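Local coordinates for C381 turret protein (Sulfolobus turreted icosahedral virus, PDB 4IND), which probably builds the pentameric turrets of the viral capsid, each chain folding into three jelly-roll domains in a row, at residues I155-I169 against V243-L257. Sequence-based numbering, arbitrary orientation.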
loop_
_atom_site.group_PDB
_atom_site.type_symbol
_atom_site.label_atom_id
_atom_site.label_comp_id
_atom_site.label_asym_id
_atom_site.label_seq_id
_atom_site.Cartn_x
_atom_site.Cartn_y
_atom_site.Cartn_z
ATOM N N ILE A 155 19.331 -0.380 2.898
ATOM C CA ILE A 155 20.722 -0.068 3.195
ATOM C C ILE A 155 21.517 -1.312 2.819
ATOM O O ILE A 155 21.184 -2.418 3.251
ATOM C CB ILE A 155 20.907 0.218 4.689
ATOM C CG1 ILE A 155 20.188 1.524 5.065
ATOM C CG2 ILE A 155 22.395 0.330 5.052
ATOM C CD1 ILE A 155 20.185 1.778 6.565
ATOM N N ASN A 156 22.537 -1.138 1.980
ATOM C CA ASN A 156 23.400 -2.260 1.581
ATOM C C ASN A 156 24.859 -1.775 1.474
ATOM O O ASN A 156 25.336 -1.430 0.410
ATOM C CB ASN A 156 22.916 -2.878 0.279
ATOM C CG ASN A 156 23.673 -4.154 -0.079
ATOM O OD1 ASN A 156 24.510 -4.613 0.695
ATOM N ND2 ASN A 156 23.386 -4.723 -1.255
ATOM N N ILE A 157 25.540 -1.733 2.610
ATOM C CA ILE A 157 26.955 -1.338 2.656
ATOM C C ILE A 157 27.831 -2.586 2.633
ATOM O O ILE A 157 27.610 -3.495 3.424
ATOM C CB ILE A 157 27.243 -0.569 3.938
ATOM C CG1 ILE A 157 26.394 0.715 3.979
ATOM C CG2 ILE A 157 28.736 -0.216 4.057
ATOM C CD1 ILE A 157 26.442 1.409 5.339
ATOM N N PRO A 158 28.824 -2.631 1.716
ATOM C CA PRO A 158 29.677 -3.823 1.576
ATOM C C PRO A 158 30.586 -4.009 2.786
ATOM O O PRO A 158 30.593 -3.152 3.676
ATOM C CB PRO A 158 30.476 -3.547 0.297
ATOM C CG PRO A 158 30.439 -2.057 0.122
ATOM C CD PRO A 158 29.117 -1.612 0.691
ATOM N N LYS A 159 31.314 -5.123 2.832
ATOM C CA LYS A 159 32.098 -5.467 4.008
ATOM C C LYS A 159 33.372 -4.618 4.031
ATOM O O LYS A 159 34.429 -5.055 3.616
ATOM C CB LYS A 159 32.417 -6.966 4.027
ATOM C CG LYS A 159 33.113 -7.436 5.298
ATOM C CD LYS A 159 33.717 -8.841 5.118
ATOM C CE LYS A 159 32.634 -9.900 4.973
ATOM N NZ LYS A 159 33.200 -11.278 4.983
ATOM N N ILE A 160 33.245 -3.387 4.517
ATOM C CA ILE A 160 34.361 -2.437 4.489
ATOM C C ILE A 160 34.497 -1.628 5.784
ATOM O O ILE A 160 35.383 -0.778 5.904
ATOM C CB ILE A 160 34.195 -1.424 3.330
ATOM C CG1 ILE A 160 32.873 -0.682 3.494
ATOM C CG2 ILE A 160 34.283 -2.117 1.967
ATOM C CD1 ILE A 160 32.726 0.531 2.549
ATOM N N ILE A 161 33.599 -1.851 6.739
ATOM C CA ILE A 161 33.633 -1.088 7.980
ATOM C C ILE A 161 34.581 -1.757 8.947
ATOM O O ILE A 161 34.432 -2.938 9.269
ATOM C CB ILE A 161 32.248 -0.984 8.656
ATOM C CG1 ILE A 161 31.184 -0.486 7.683
ATOM C CG2 ILE A 161 32.321 -0.083 9.897
ATOM C CD1 ILE A 161 29.746 -0.691 8.191
ATOM N N HIS A 162 35.571 -1.011 9.419
ATOM C CA HIS A 162 36.559 -1.582 10.333
ATOM C C HIS A 162 36.304 -1.208 11.779
ATOM O O HIS A 162 36.093 -0.032 12.100
ATOM C CB HIS A 162 37.986 -1.118 9.972
ATOM C CG HIS A 162 38.441 -1.573 8.630
ATOM N ND1 HIS A 162 39.065 -2.787 8.430
ATOM C CD2 HIS A 162 38.361 -0.992 7.410
ATOM C CE1 HIS A 162 39.354 -2.927 7.152
ATOM N NE2 HIS A 162 38.941 -1.848 6.509
ATOM N N THR A 163 36.396 -2.203 12.662
ATOM C CA THR A 163 36.284 -1.931 14.087
ATOM C C THR A 163 37.326 -2.704 14.840
ATOM O O THR A 163 37.753 -3.791 14.423
ATOM C CB THR A 163 34.867 -2.245 14.659
ATOM O OG1 THR A 163 34.858 -1.952 16.062
ATOM C CG2 THR A 163 34.497 -3.741 14.443
ATOM N N SER A 164 37.765 -2.151 15.956
ATOM C CA SER A 164 38.665 -2.891 16.800
ATOM C C SER A 164 38.068 -3.077 18.194
ATOM O O SER A 164 38.789 -3.348 19.152
ATOM C CB SER A 164 40.031 -2.203 16.855
ATOM O OG SER A 164 39.882 -0.864 17.271
ATOM N N GLY A 165 36.747 -2.948 18.311
ATOM C CA GLY A 165 36.099 -3.228 19.583
ATOM C C GLY A 165 35.109 -2.189 20.094
ATOM O O GLY A 165 34.442 -2.411 21.102
ATOM N N ASN A 166 35.022 -1.050 19.425
ATOM C CA ASN A 166 33.960 -0.099 19.730
ATOM C C ASN A 166 33.432 0.545 18.470
ATOM O O ASN A 166 33.977 0.328 17.384
ATOM C CB ASN A 166 34.410 0.938 20.759
ATOM C CG ASN A 166 35.693 1.604 20.370
ATOM O OD1 ASN A 166 35.909 1.900 19.195
ATOM N ND2 ASN A 166 36.571 1.831 21.345
ATOM N N GLY A 167 32.353 1.308 18.609
ATOM C CA GLY A 167 31.730 1.960 17.472
ATOM C C GLY A 167 30.215 1.858 17.588
ATOM O O GLY A 167 29.680 0.964 18.264
ATOM N N TYR A 168 29.523 2.771 16.919
ATOM C CA TYR A 168 28.070 2.805 16.941
ATOM C C TYR A 168 27.555 3.117 15.566
ATOM O O TYR A 168 28.181 3.864 14.821
ATOM C CB TYR A 168 27.580 3.919 17.880
ATOM C CG TYR A 168 27.978 3.746 19.322
ATOM C CD1 TYR A 168 27.285 2.894 20.158
ATOM C CD2 TYR A 168 29.060 4.447 19.844
ATOM C CE1 TYR A 168 27.656 2.734 21.478
ATOM C CE2 TYR A 168 29.435 4.300 21.158
ATOM C CZ TYR A 168 28.732 3.437 21.969
ATOM O OH TYR A 168 29.099 3.286 23.280
ATOM N N ILE A 169 26.396 2.559 15.239
ATOM C CA ILE A 169 25.648 2.998 14.072
ATOM C C ILE A 169 24.202 3.142 14.543
ATOM O O ILE A 169 23.675 2.254 15.182
ATOM C CB ILE A 169 25.727 1.981 12.927
ATOM C CG1 ILE A 169 27.189 1.689 12.583
ATOM C CG2 ILE A 169 24.978 2.501 11.690
ATOM C CD1 ILE A 169 27.383 0.665 11.471
ATOM N N VAL A 243 29.179 -1.832 18.917
ATOM C CA VAL A 243 30.232 -2.850 19.011
ATOM C C VAL A 243 30.674 -2.861 20.469
ATOM O O VAL A 243 31.035 -1.813 21.018
ATOM C CB VAL A 243 31.436 -2.500 18.116
ATOM C CG1 VAL A 243 32.505 -3.580 18.238
ATOM C CG2 VAL A 243 31.006 -2.343 16.662
ATOM N N THR A 244 30.666 -4.028 21.107
ATOM C CA THR A 244 30.839 -4.054 22.567
ATOM C C THR A 244 32.039 -4.830 23.075
ATOM O O THR A 244 32.297 -4.855 24.279
ATOM C CB THR A 244 29.575 -4.612 23.263
ATOM O OG1 THR A 244 29.327 -5.930 22.768
ATOM C CG2 THR A 244 28.351 -3.739 22.992
ATOM N N TYR A 245 32.769 -5.488 22.184
ATOM C CA TYR A 245 33.803 -6.414 22.659
ATOM C C TYR A 245 35.051 -5.753 23.247
ATOM O O TYR A 245 35.828 -6.397 23.942
ATOM C CB TYR A 245 34.147 -7.492 21.617
ATOM C CG TYR A 245 34.831 -7.021 20.349
ATOM C CD1 TYR A 245 36.213 -6.919 20.282
ATOM C CD2 TYR A 245 34.099 -6.724 19.209
ATOM C CE1 TYR A 245 36.847 -6.517 19.118
ATOM C CE2 TYR A 245 34.720 -6.330 18.050
ATOM C CZ TYR A 245 36.102 -6.240 18.012
ATOM O OH TYR A 245 36.748 -5.837 16.866
ATOM N N GLY A 246 35.237 -4.469 22.984
ATOM C CA GLY A 246 36.252 -3.721 23.704
ATOM C C GLY A 246 37.475 -3.369 22.887
ATOM O O GLY A 246 38.132 -4.253 22.333
ATOM N N GLY A 247 37.791 -2.073 22.861
ATOM C CA GLY A 247 38.798 -1.508 21.978
ATOM C C GLY A 247 40.181 -2.144 21.959
ATOM O O GLY A 247 40.847 -2.165 20.918
ATOM N N GLY A 248 40.633 -2.661 23.095
ATOM C CA GLY A 248 41.993 -3.168 23.163
ATOM C C GLY A 248 42.131 -4.675 23.066
ATOM O O GLY A 248 43.203 -5.229 23.318
ATOM N N LEU A 249 41.051 -5.348 22.690
ATOM C CA LEU A 249 41.030 -6.810 22.734
ATOM C C LEU A 249 42.016 -7.493 21.777
ATOM O O LEU A 249 42.566 -8.535 22.099
ATOM C CB LEU A 249 39.614 -7.346 22.500
ATOM C CG LEU A 249 39.433 -8.788 22.982
ATOM C CD1 LEU A 249 39.655 -8.858 24.467
ATOM C CD2 LEU A 249 38.069 -9.329 22.626
ATOM N N GLY A 250 42.232 -6.927 20.596
ATOM C CA GLY A 250 43.159 -7.532 19.649
ATOM C C GLY A 250 42.473 -8.466 18.658
ATOM O O GLY A 250 43.088 -9.391 18.108
ATOM N N VAL A 251 41.185 -8.227 18.438
ATOM C CA VAL A 251 40.422 -8.974 17.451
ATOM C C VAL A 251 39.728 -8.035 16.478
ATOM O O VAL A 251 38.530 -7.785 16.598
ATOM C CB VAL A 251 39.359 -9.858 18.114
ATOM C CG1 VAL A 251 38.702 -10.737 17.072
ATOM C CG2 VAL A 251 39.977 -10.698 19.221
ATOM N N PRO A 252 40.476 -7.515 15.495
ATOM C CA PRO A 252 39.835 -6.588 14.544
ATOM C C PRO A 252 38.793 -7.289 13.673
ATOM O O PRO A 252 39.010 -8.436 13.243
ATOM C CB PRO A 252 41.003 -6.100 13.682
ATOM C CG PRO A 252 42.098 -7.098 13.893
ATOM C CD PRO A 252 41.930 -7.617 15.294
ATOM N N PHE A 253 37.669 -6.617 13.446
ATOM C CA PHE A 253 36.628 -7.078 12.536
ATOM C C PHE A 253 36.522 -6.125 11.359
ATOM O O PHE A 253 36.817 -4.917 11.473
ATOM C CB PHE A 253 35.248 -7.116 13.240
ATOM C CG PHE A 253 34.985 -8.382 14.028
ATOM C CD1 PHE A 253 34.023 -9.291 13.599
ATOM C CD2 PHE A 253 35.656 -8.638 15.208
ATOM C CE1 PHE A 253 33.754 -10.450 14.334
ATOM C CE2 PHE A 253 35.397 -9.795 15.942
ATOM C CZ PHE A 253 34.444 -10.698 15.499
ATOM N N THR A 254 36.090 -6.664 10.226
ATOM C CA THR A 254 35.618 -5.852 9.112
ATOM C C THR A 254 34.220 -6.354 8.806
ATOM O O THR A 254 33.997 -7.556 8.765
ATOM C CB THR A 254 36.492 -6.026 7.877
ATOM O OG1 THR A 254 37.850 -5.735 8.210
ATOM C CG2 THR A 254 36.038 -5.077 6.770
ATOM N N PHE A 255 33.255 -5.453 8.629
ATOM C CA PHE A 255 31.892 -5.916 8.426
ATOM C C PHE A 255 31.110 -5.005 7.487
ATOM O O PHE A 255 31.500 -3.858 7.228
ATOM C CB PHE A 255 31.175 -6.093 9.775
ATOM C CG PHE A 255 30.924 -4.795 10.509
ATOM C CD1 PHE A 255 29.710 -4.137 10.391
ATOM C CD2 PHE A 255 31.905 -4.248 11.326
ATOM C CE1 PHE A 255 29.479 -2.936 11.078
ATOM C CE2 PHE A 255 31.692 -3.060 12.012
ATOM C CZ PHE A 255 30.475 -2.395 11.883
ATOM N N GLY A 256 30.008 -5.536 6.981
ATOM C CA GLY A 256 29.111 -4.811 6.115
ATOM C C GLY A 256 27.809 -4.622 6.863
ATOM O O GLY A 256 27.664 -5.089 7.995
ATOM N N LEU A 257 26.864 -3.912 6.252
ATOM C CA LEU A 257 25.583 -3.672 6.900
ATOM C C LEU A 257 24.488 -3.620 5.871
ATOM O O LEU A 257 24.526 -2.820 4.935
ATOM C CB LEU A 257 25.610 -2.347 7.672
ATOM C CG LEU A 257 24.256 -1.943 8.279
ATOM C CD1 LEU A 257 23.867 -2.912 9.375
ATOM C CD2 LEU A 257 24.327 -0.496 8.833
HETATM O O HOH W 1 39.526 -3.846 11.444
HETATM O O HOH W 2 40.610 -5.695 18.524
HETATM O O HOH W 3 30.785 0.900 21.342
#
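Phe255 turns one ring face to Ile161, whose CB sits over the ring centre, 4.0 Å from the centroid, in a CH-pi contact. Phe255 CG stands between its own backbone N and carbonyl carbon (chi1 68°), which brings the ring back toward strand 160-163. There Ile161 CG2 comes within 3.6 Å of Phe255 CZ, while Thr163 CG2 and Ile169 CD1 meet the ring edge. Strands 155-163 and 253-257 run antiparallel; Ile160 and Ile161 both face Phe255 in a classic beta bulge. On the other side of the sheet, Thr254 CG2 lies over one face of the His162 ring.

At the end of the strand pairing, Thr163 and Val243 reach toward each other tip to tip, with Thr163 OG1 3.6 Å from Val243 CG1. Thr163 OG1 accepts from Gly165 N in an ST turn and donates to Asn166 O at 2.8 Å. Gly165 CA packs on one face of the Tyr245 ring, 3.5 Å from the centroid. Gly246 N also donates a hydrogen bond to Gly165 O, and Val243 N to Gly167 O.

The pairing joins the edge strand 155-163 to 253-262 in the middle jelly roll. Near the start of strand 155-163, Asn156 OD1 is hydrogen-bonded to Gln126 NE2 of the second subunit. The contact is thus an apolar seam on the Phe255 face, while the hydroxyl of buried Thr163 is satisfied by two hydrogen bonds that brace the turn at 164-166.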